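Local coordinates for protein coclaurine N-methyltransferase (Coptis japonica, PDB 6GKV) that catalyses the S-adenosyl-L-methionine-dependent N-methylation of coclaurine, a benzyltetrahydroisoquinoline, in the alkaloid biosynthesis of a plant, at residues L225-H230 with I257-S262; H276-G281 with E341-H346. All blocks are in the same frame, centred on the assembly; numbering follows the deposited sequence.

Contact 1 (L225-H230 with I257-S262)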
ATOM      1  N   LEU A 225       3.741  11.252  10.502  1.00 49.86           N
ATOM      2  CA  LEU A 225       3.424  11.983   9.274  1.00 46.82           C
ATOM      3  C   LEU A 225       1.932  12.080   8.968  1.00 43.64           C
ATOM      4  O   LEU A 225       1.226  11.092   9.017  1.00 43.28           O
ATOM      5  CB  LEU A 225       4.114  11.321   8.087  1.00 49.24           C
ATOM      6  CG  LEU A 225       3.717  11.856   6.714  1.00 49.52           C
ATOM      7  CD1 LEU A 225       4.214  13.260   6.590  1.00 45.33           C
ATOM      8  CD2 LEU A 225       4.300  10.981   5.612  1.00 54.81           C
ATOM      9  N   GLU A 226       1.470  13.278   8.627  1.00 44.49           N
ATOM     10  CA  GLU A 226       0.148  13.449   8.039  1.00 43.08           C
ATOM     11  C   GLU A 226       0.275  14.045   6.632  1.00 50.03           C
ATOM     12  O   GLU A 226       0.995  15.036   6.421  1.00 44.19           O
ATOM     13  CB  GLU A 226      -0.746  14.343   8.903  1.00 37.54           C
ATOM     14  CG  GLU A 226      -2.175  14.503   8.339  1.00 42.64           C
ATOM     15  CD  GLU A 226      -3.030  15.514   9.114  1.00 49.33           C
ATOM     16  OE1 GLU A 226      -3.564  15.160  10.183  1.00 54.44           O
ATOM     17  OE2 GLU A 226      -3.171  16.666   8.662  1.00 45.33           O
ATOM     18  N   HIS A 227      -0.411  13.427   5.671  1.00 35.67           N
ATOM     19  CA  HIS A 227      -0.510  13.991   4.341  1.00 33.34           C
ATOM     20  C   HIS A 227      -1.896  13.757   3.810  1.00 37.61           C
ATOM     21  O   HIS A 227      -2.486  12.721   4.067  1.00 36.86           O
ATOM     22  CB  HIS A 227       0.505  13.381   3.390  1.00 27.53           C
ATOM     23  CG  HIS A 227       0.358  11.906   3.213  1.00 39.80           C
ATOM     24  ND1 HIS A 227      -0.333  11.353   2.156  1.00 40.36           N
ATOM     25  CD2 HIS A 227       0.827  10.866   3.942  1.00 39.22           C
ATOM     26  CE1 HIS A 227      -0.280  10.035   2.240  1.00 39.41           C
ATOM     27  NE2 HIS A 227       0.419   9.712   3.314  1.00 40.77           N
ATOM     28  N   ILE A 228      -2.427  14.718   3.075  1.00 30.20           N
ATOM     29  CA  ILE A 228      -3.692  14.478   2.434  1.00 34.08           C
ATOM     30  C   ILE A 228      -3.388  13.501   1.298  1.00 36.92           C
ATOM     31  O   ILE A 228      -2.232  13.377   0.895  1.00 38.72           O
ATOM     32  CB  ILE A 228      -4.339  15.793   1.949  1.00 36.57           C
ATOM     33  CG1 ILE A 228      -3.347  16.606   1.120  1.00 27.08           C
ATOM     34  CG2 ILE A 228      -4.760  16.611   3.154  1.00 39.12           C
ATOM     35  CD1 ILE A 228      -3.310  16.243  -0.333  1.00 29.76           C
ATOM     36  N   CYS A 229      -4.400  12.798   0.792  1.00 40.36           N
ATOM     37  CA  CYS A 229      -4.166  11.810  -0.261  1.00 32.59           C
ATOM     38  C   CYS A 229      -5.423  11.539  -1.060  1.00 34.25           C
ATOM     39  O   CYS A 229      -6.508  12.024  -0.701  1.00 32.17           O
ATOM     40  CB  CYS A 229      -3.669  10.509   0.347  1.00 37.55           C
ATOM     41  SG  CYS A 229      -4.943   9.740   1.348  1.00 41.60           S
ATOM     42  N   HIS A 230      -5.278  10.796  -2.158  1.00 28.48           N
ATOM     43  CA  HIS A 230      -6.412  10.050  -2.668  1.00 42.39           C
ATOM     44  C   HIS A 230      -6.224   8.588  -2.273  1.00 41.19           C
ATOM     45  O   HIS A 230      -5.101   8.080  -2.257  1.00 42.78           O
ATOM     46  CB  HIS A 230      -6.576  10.170  -4.178  1.00 34.54           C
ATOM     47  CG  HIS A 230      -7.756   9.395  -4.686  1.00 37.40           C
ATOM     48  ND1 HIS A 230      -7.658   8.091  -5.117  1.00 34.84           N
ATOM     49  CD2 HIS A 230      -9.074   9.723  -4.755  1.00 32.06           C
ATOM     50  CE1 HIS A 230      -8.862   7.662  -5.474  1.00 39.55           C
ATOM     51  NE2 HIS A 230      -9.734   8.631  -5.263  1.00 44.14           N
ATOM     52  N   ILE A 257       1.813  17.844  -4.833  1.00 45.74           N
ATOM     53  CA  ILE A 257       1.631  16.434  -5.193  1.00 43.07           C
ATOM     54  C   ILE A 257       0.489  15.844  -4.358  1.00 38.60           C
ATOM     55  O   ILE A 257       0.353  16.146  -3.164  1.00 31.43           O
ATOM     56  CB  ILE A 257       2.917  15.600  -4.973  1.00 47.63           C
ATOM     57  CG1 ILE A 257       3.889  15.774  -6.132  1.00 57.94           C
ATOM     58  CG2 ILE A 257       2.610  14.145  -4.904  1.00 36.47           C
ATOM     59  CD1 ILE A 257       5.204  15.057  -5.905  1.00 59.86           C
ATOM     60  N   ILE A 258      -0.369  15.056  -5.001  1.00 31.25           N
ATOM     61  CA  ILE A 258      -1.370  14.289  -4.259  1.00 40.69           C
ATOM     62  C   ILE A 258      -0.940  12.828  -4.185  1.00 37.17           C
ATOM     63  O   ILE A 258      -1.035  12.101  -5.189  1.00 37.15           O
ATOM     64  CB  ILE A 258      -2.764  14.371  -4.906  1.00 47.06           C
ATOM     65  CG1 ILE A 258      -3.127  15.829  -5.173  1.00 34.61           C
ATOM     66  CG2 ILE A 258      -3.801  13.672  -4.022  1.00 42.31           C
ATOM     67  CD1 ILE A 258      -3.263  16.657  -3.911  1.00 37.87           C
ATOM     68  N   PRO A 259      -0.430  12.401  -3.017  1.00 26.73           N
ATOM     69  CA  PRO A 259      -0.015  10.993  -2.902  1.00 41.02           C
ATOM     70  C   PRO A 259      -1.215  10.038  -2.758  1.00 36.91           C
ATOM     71  O   PRO A 259      -2.307  10.445  -2.377  1.00 40.47           O
ATOM     72  CB  PRO A 259       0.875  10.974  -1.629  1.00 26.45           C
ATOM     73  CG  PRO A 259       0.884  12.410  -1.075  1.00 29.81           C
ATOM     74  CD  PRO A 259      -0.266  13.145  -1.747  1.00 22.35           C
ATOM     75  N   SER A 260      -1.020   8.778  -3.105  1.00 41.23           N
ATOM     76  CA  SER A 260      -1.938   7.720  -2.674  1.00 37.63           C
ATOM     77  C   SER A 260      -1.844   7.576  -1.181  1.00 34.93           C
ATOM     78  O   SER A 260      -0.841   7.959  -0.572  1.00 38.30           O
ATOM     79  CB  SER A 260      -1.584   6.396  -3.328  1.00 37.30           C
ATOM     80  OG  SER A 260      -0.217   6.126  -3.057  1.00 39.31           O
ATOM     81  N   ALA A 261      -2.874   6.999  -0.583  1.00 43.25           N
ATOM     82  CA  ALA A 261      -2.811   6.705   0.843  1.00 39.14           C
ATOM     83  C   ALA A 261      -1.660   5.736   1.140  1.00 33.26           C
ATOM     84  O   ALA A 261      -1.097   5.767   2.229  1.00 31.60           O
ATOM     85  CB  ALA A 261      -4.131   6.151   1.335  1.00 35.77           C
ATOM     86  N   SER A 262      -1.298   4.911   0.156  1.00 37.42           N
ATOM     87  CA  SER A 262      -0.221   3.911   0.290  1.00 44.85           C
ATOM     88  C   SER A 262       1.188   4.412   0.007  1.00 44.42           C
ATOM     89  O   SER A 262       2.126   3.617  -0.001  1.00 42.54           O
ATOM     90  CB  SER A 262      -0.471   2.753  -0.673  1.00 43.46           C
ATOM     91  OG  SER A 262      -0.149   3.173  -2.000  1.00 47.79           O
TER

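Contact 2 (H276-G281 with E341-H346)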
ATOM      1  N   HIS A 276      -0.385   2.761  10.494  1.00 45.14           N
ATOM      2  CA  HIS A 276      -0.920   3.453   9.355  1.00 38.26           C
ATOM      3  C   HIS A 276      -2.418   3.582   9.544  1.00 52.29           C
ATOM      4  O   HIS A 276      -3.117   2.592   9.745  1.00 57.76           O
ATOM      5  CB  HIS A 276      -0.592   2.703   8.070  1.00 41.10           C
ATOM      6  CG  HIS A 276      -1.040   3.408   6.834  1.00 43.93           C
ATOM      7  ND1 HIS A 276      -1.177   2.764   5.619  1.00 43.35           N
ATOM      8  CD2 HIS A 276      -1.389   4.697   6.618  1.00 32.26           C
ATOM      9  CE1 HIS A 276      -1.594   3.626   4.713  1.00 36.06           C
ATOM     10  NE2 HIS A 276      -1.732   4.807   5.294  1.00 35.20           N
ATOM     11  N   TRP A 277      -2.901   4.815   9.529  1.00 51.44           N
ATOM     12  CA  TRP A 277      -4.319   5.065   9.611  1.00 44.64           C
ATOM     13  C   TRP A 277      -4.674   5.900   8.405  1.00 48.93           C
ATOM     14  O   TRP A 277      -3.803   6.576   7.858  1.00 47.69           O
ATOM     15  CB  TRP A 277      -4.693   5.839  10.865  1.00 39.98           C
ATOM     16  CG  TRP A 277      -4.202   5.317  12.168  1.00 37.32           C
ATOM     17  CD1 TRP A 277      -4.945   4.648  13.107  1.00 43.22           C
ATOM     18  CD2 TRP A 277      -2.900   5.477  12.737  1.00 34.02           C
ATOM     19  NE1 TRP A 277      -4.175   4.348  14.209  1.00 41.28           N
ATOM     20  CE2 TRP A 277      -2.889   4.850  14.004  1.00 43.44           C
ATOM     21  CE3 TRP A 277      -1.696   6.068  12.288  1.00 40.35           C
ATOM     22  CZ2 TRP A 277      -1.774   4.790  14.834  1.00 31.34           C
ATOM     23  CZ3 TRP A 277      -0.573   6.017  13.112  1.00 40.17           C
ATOM     24  CH2 TRP A 277      -0.626   5.383  14.372  1.00 42.80           C
ATOM     25  N   THR A 278      -5.930   5.860   7.980  1.00 38.36           N
ATOM     26  CA  THR A 278      -6.470   6.973   7.228  1.00 40.29           C
ATOM     27  C   THR A 278      -7.636   7.555   8.008  1.00 44.99           C
ATOM     28  O   THR A 278      -7.966   7.097   9.114  1.00 51.35           O
ATOM     29  CB  THR A 278      -6.944   6.604   5.826  1.00 41.25           C
ATOM     30  OG1 THR A 278      -8.084   5.735   5.910  1.00 43.56           O
ATOM     31  CG2 THR A 278      -5.808   5.977   5.001  1.00 29.59           C
ATOM     32  N   LEU A 279      -8.263   8.556   7.406  1.00 46.79           N
ATOM     33  CA  LEU A 279      -9.214   9.433   8.075  1.00 44.51           C
ATOM     34  C   LEU A 279     -10.125  10.054   7.002  1.00 48.25           C
ATOM     35  O   LEU A 279      -9.633  10.548   5.981  1.00 45.97           O
ATOM     36  CB  LEU A 279      -8.414  10.467   8.856  1.00 47.99           C
ATOM     37  CG  LEU A 279      -8.869  11.641   9.694  1.00 55.99           C
ATOM     38  CD1 LEU A 279      -8.072  11.646  10.980  1.00 57.53           C
ATOM     39  CD2 LEU A 279      -8.562  12.897   8.927  1.00 48.06           C
ATOM     40  N   SER A 280     -11.440   9.999   7.190  1.00 46.48           N
ATOM     41  CA  SER A 280     -12.370  10.456   6.140  1.00 43.38           C
ATOM     42  C   SER A 280     -12.146  11.886   5.650  1.00 40.16           C
ATOM     43  O   SER A 280     -11.930  12.807   6.449  1.00 43.06           O
ATOM     44  CB  SER A 280     -13.818  10.371   6.607  1.00 34.30           C
ATOM     45  OG  SER A 280     -14.625  11.136   5.720  1.00 41.95           O
ATOM     46  N   GLY A 281     -12.267  12.074   4.344  1.00 35.42           N
ATOM     47  CA  GLY A 281     -12.209  13.410   3.752  1.00 43.65           C
ATOM     48  C   GLY A 281     -13.252  14.413   4.254  1.00 48.16           C
ATOM     49  O   GLY A 281     -13.186  15.616   3.942  1.00 50.24           O
ATOM     50  N   GLU A 341     -12.974   9.485  -1.158  1.00 34.07           N
ATOM     51  CA  GLU A 341     -12.087   9.588  -2.310  1.00 28.52           C
ATOM     52  C   GLU A 341     -10.768  10.268  -1.908  1.00 37.46           C
ATOM     53  O   GLU A 341      -9.729   9.624  -1.794  1.00 36.19           O
ATOM     54  CB  GLU A 341     -12.762  10.358  -3.445  1.00 40.55           C
ATOM     55  CG  GLU A 341     -14.000   9.673  -4.014  1.00 44.72           C
ATOM     56  CD  GLU A 341     -13.685   8.380  -4.746  1.00 41.13           C
ATOM     57  OE1 GLU A 341     -12.507   8.114  -5.022  1.00 45.88           O
ATOM     58  OE2 GLU A 341     -14.620   7.625  -5.073  1.00 54.62           O
ATOM     59  N   TRP A 342     -10.822  11.584  -1.734  1.00 46.01           N
ATOM     60  CA  TRP A 342      -9.679  12.351  -1.263  1.00 38.84           C
ATOM     61  C   TRP A 342      -9.801  12.454   0.245  1.00 41.77           C
ATOM     62  O   TRP A 342     -10.901  12.676   0.772  1.00 40.35           O
ATOM     63  CB  TRP A 342      -9.632  13.733  -1.927  1.00 33.22           C
ATOM     64  CG  TRP A 342      -9.241  13.676  -3.387  1.00 24.63           C
ATOM     65  CD1 TRP A 342      -7.979  13.551  -3.884  1.00 31.81           C
ATOM     66  CD2 TRP A 342     -10.120  13.724  -4.526  1.00 31.94           C
ATOM     67  NE1 TRP A 342      -8.013  13.528  -5.261  1.00 36.63           N
ATOM     68  CE2 TRP A 342      -9.294  13.637  -5.673  1.00 32.03           C
ATOM     69  CE3 TRP A 342     -11.499  13.877  -4.677  1.00 38.17           C
ATOM     70  CZ2 TRP A 342      -9.838  13.678  -6.968  1.00 35.31           C
ATOM     71  CZ3 TRP A 342     -12.022  13.923  -5.975  1.00 31.24           C
ATOM     72  CH2 TRP A 342     -11.193  13.817  -7.097  1.00 31.12           C
ATOM     73  N   MET A 343      -8.680  12.277   0.939  1.00 39.27           N
ATOM     74  CA  MET A 343      -8.709  12.148   2.385  1.00 38.63           C
ATOM     75  C   MET A 343      -7.338  12.354   3.013  1.00 42.27           C
ATOM     76  O   MET A 343      -6.390  12.786   2.348  1.00 39.68           O
ATOM     77  CB  MET A 343      -9.257  10.767   2.774  1.00 37.88           C
ATOM     78  CG  MET A 343      -8.585   9.599   2.018  1.00 39.47           C
ATOM     79  SD  MET A 343      -9.284   7.966   2.408  1.00 50.11           S
ATOM     80  CE  MET A 343     -10.682   7.882   1.300  1.00 24.55           C
ATOM     81  N   ALA A 344      -7.251  12.019   4.297  1.00 39.94           N
ATOM     82  CA  ALA A 344      -6.034  12.182   5.076  1.00 37.44           C
ATOM     83  C   ALA A 344      -5.444  10.852   5.547  1.00 38.32           C
ATOM     84  O   ALA A 344      -6.149   9.957   6.021  1.00 37.81           O
ATOM     85  CB  ALA A 344      -6.298  13.083   6.267  1.00 31.25           C
ATOM     86  N   SER A 345      -4.128  10.745   5.408  1.00 44.27           N
ATOM     87  CA  SER A 345      -3.360   9.566   5.809  1.00 33.79           C
ATOM     88  C   SER A 345      -2.387   9.869   6.933  1.00 32.78           C
ATOM     89  O   SER A 345      -1.620  10.846   6.862  1.00 40.71           O
ATOM     90  CB  SER A 345      -2.596   9.020   4.602  1.00 27.62           C
ATOM     91  OG  SER A 345      -1.713   7.970   4.962  1.00 31.26           O
ATOM     92  N   HIS A 346      -2.404   9.030   7.965  1.00 37.64           N
ATOM     93  CA  HIS A 346      -1.415   9.091   9.050  1.00 40.04           C
ATOM     94  C   HIS A 346      -0.464   7.887   9.056  1.00 42.37           C
ATOM     95  O   HIS A 346      -0.897   6.727   9.148  1.00 46.11           O
ATOM     96  CB  HIS A 346      -2.106   9.183  10.412  1.00 41.73           C
ATOM     97  CG  HIS A 346      -2.801  10.492  10.652  1.00 42.90           C
ATOM     98  ND1 HIS A 346      -3.596  10.722  11.752  1.00 42.74           N
ATOM     99  CD2 HIS A 346      -2.809  11.637   9.935  1.00 43.40           C
ATOM    100  CE1 HIS A 346      -4.073  11.954  11.703  1.00 36.99           C
ATOM    101  NE2 HIS A 346      -3.601  12.534  10.616  1.00 46.11           N
TER

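Contact 1 (L225-H230 with I257-S262)
The backbones of His230 and Ser260 meet at a single bridge, the chain directions 88° apart. Two hydrogen bonds hold it: His230 N gives one to Pro259 O at 3.0 Å, and Ala261 N gives one to His230 O, also at 3.0 Å. The same His230 O takes a CA-H...O contact from Ser260 CA at 3.2 Å, so one N-H and one weaker C-H approach it from the loop.

The His227 ring runs alongside Pro259, the two side chains passing in opposite directions. His227 CG sits between the backbone N and the carbonyl carbon (chi1 60°), and His227 ND1 donates to Ile228 O at 3.0 Å, coming from above the carbonyl plane, which restrains the ring. His227 ND1 lies 3.6 Å from Pro259 CG, while CE1 presents the ring edge to Ser260 O. An alanine here would probably leave Ile228 O without that donor and open a gap beside Pro259.

Apolar contacts complete the join. Ile228 CD1 meets Ile258 CD1 at 3.6 Å, the two side chains crossing obliquely, and Cys229 SG rests 3.7 Å from Ala261 CB. Ile258 also touches the bound N-methylheliamine.

The loop crosses the end of strand 221-230, which itself lies between strands 191-197 and 342-350 in the main sheet; Ile258 packs on Tyr235 of strand 235-236, and Ala261 reaches Tyr44 of the second subunit.

Contact 2 (H276-G281 with E341-H346)
Trp277 and His346 exchange two backbone hydrogen bonds, each 2.8 Å long: Trp277 N to His346 O, and His346 N to Trp277 O. They are a hydrogen-bonded pair between the antiparallel strands 276-279 and 342-346. Ala344 N continues the pairing to Leu279 O at a longer 3.3 Å, and Thr278 faces Ser345 as the non-hydrogen-bonded pair between. Beyond the strand, Gly281, with no side chain to intrude, brings its CA to 3.3 Å from Trp342 O.

Side-chain packing follows the alternation of the strands. On the face of Trp277, Leu279, Ala344 and His346, Leu279 CD2 presses on Ala344 CB at 3.5 Å, while Leu279 CD1 reaches the His346 ring at CE1. Trp277 and His346 cross at about a right angle, CE3 of the indole meeting His346 CB at 3.7 Å.

Polar side chains add a further tie. His276, its CG anti to the backbone N (chi1 -176°), has its ring beside the second strand; His276 NE2 and Ser345 OG are hydrogen-bonded at 3.2 Å, and the ring edge also meets His346 O.

Each imidazole is held at both nitrogens. ND1 of His276 bonds Tyr266 OH of the second subunit, so the strand pair is tied to that subunit. His346 NE2 bonds Glu226 OE1 and its ND1 bonds Arg118 NH1, which would probably place the proton on NE2. Arg118 also makes a cation-pi contact with Trp277. Glu226 and Arg118, one at each nitrogen, would probably fix the rotation of the His346 ring.

Overall arrangement
Contact 1 and contact 2 have centres about 8 Å apart and converge on one sheet, in which strand 342-350 runs between 221-230 and 272-279, antiparallel to both. The strand order, 3-2-1-4-5-7-6, is that of the Rossmann-like class I methyltransferases, and both contacts lie toward the end of the sheet where 342-350, the antiparallel strand, enters. They come in series along the chain: contact 1 closes before 276-281 opens contact 2, whose second strand returns after a mainly helical insert of 59 residues. Ala261 O packs against His276 NE2 and Ser345 OG, joining the loop of the first to the strands of the second. Substrate pocket and dimer contacts thereby share one framework.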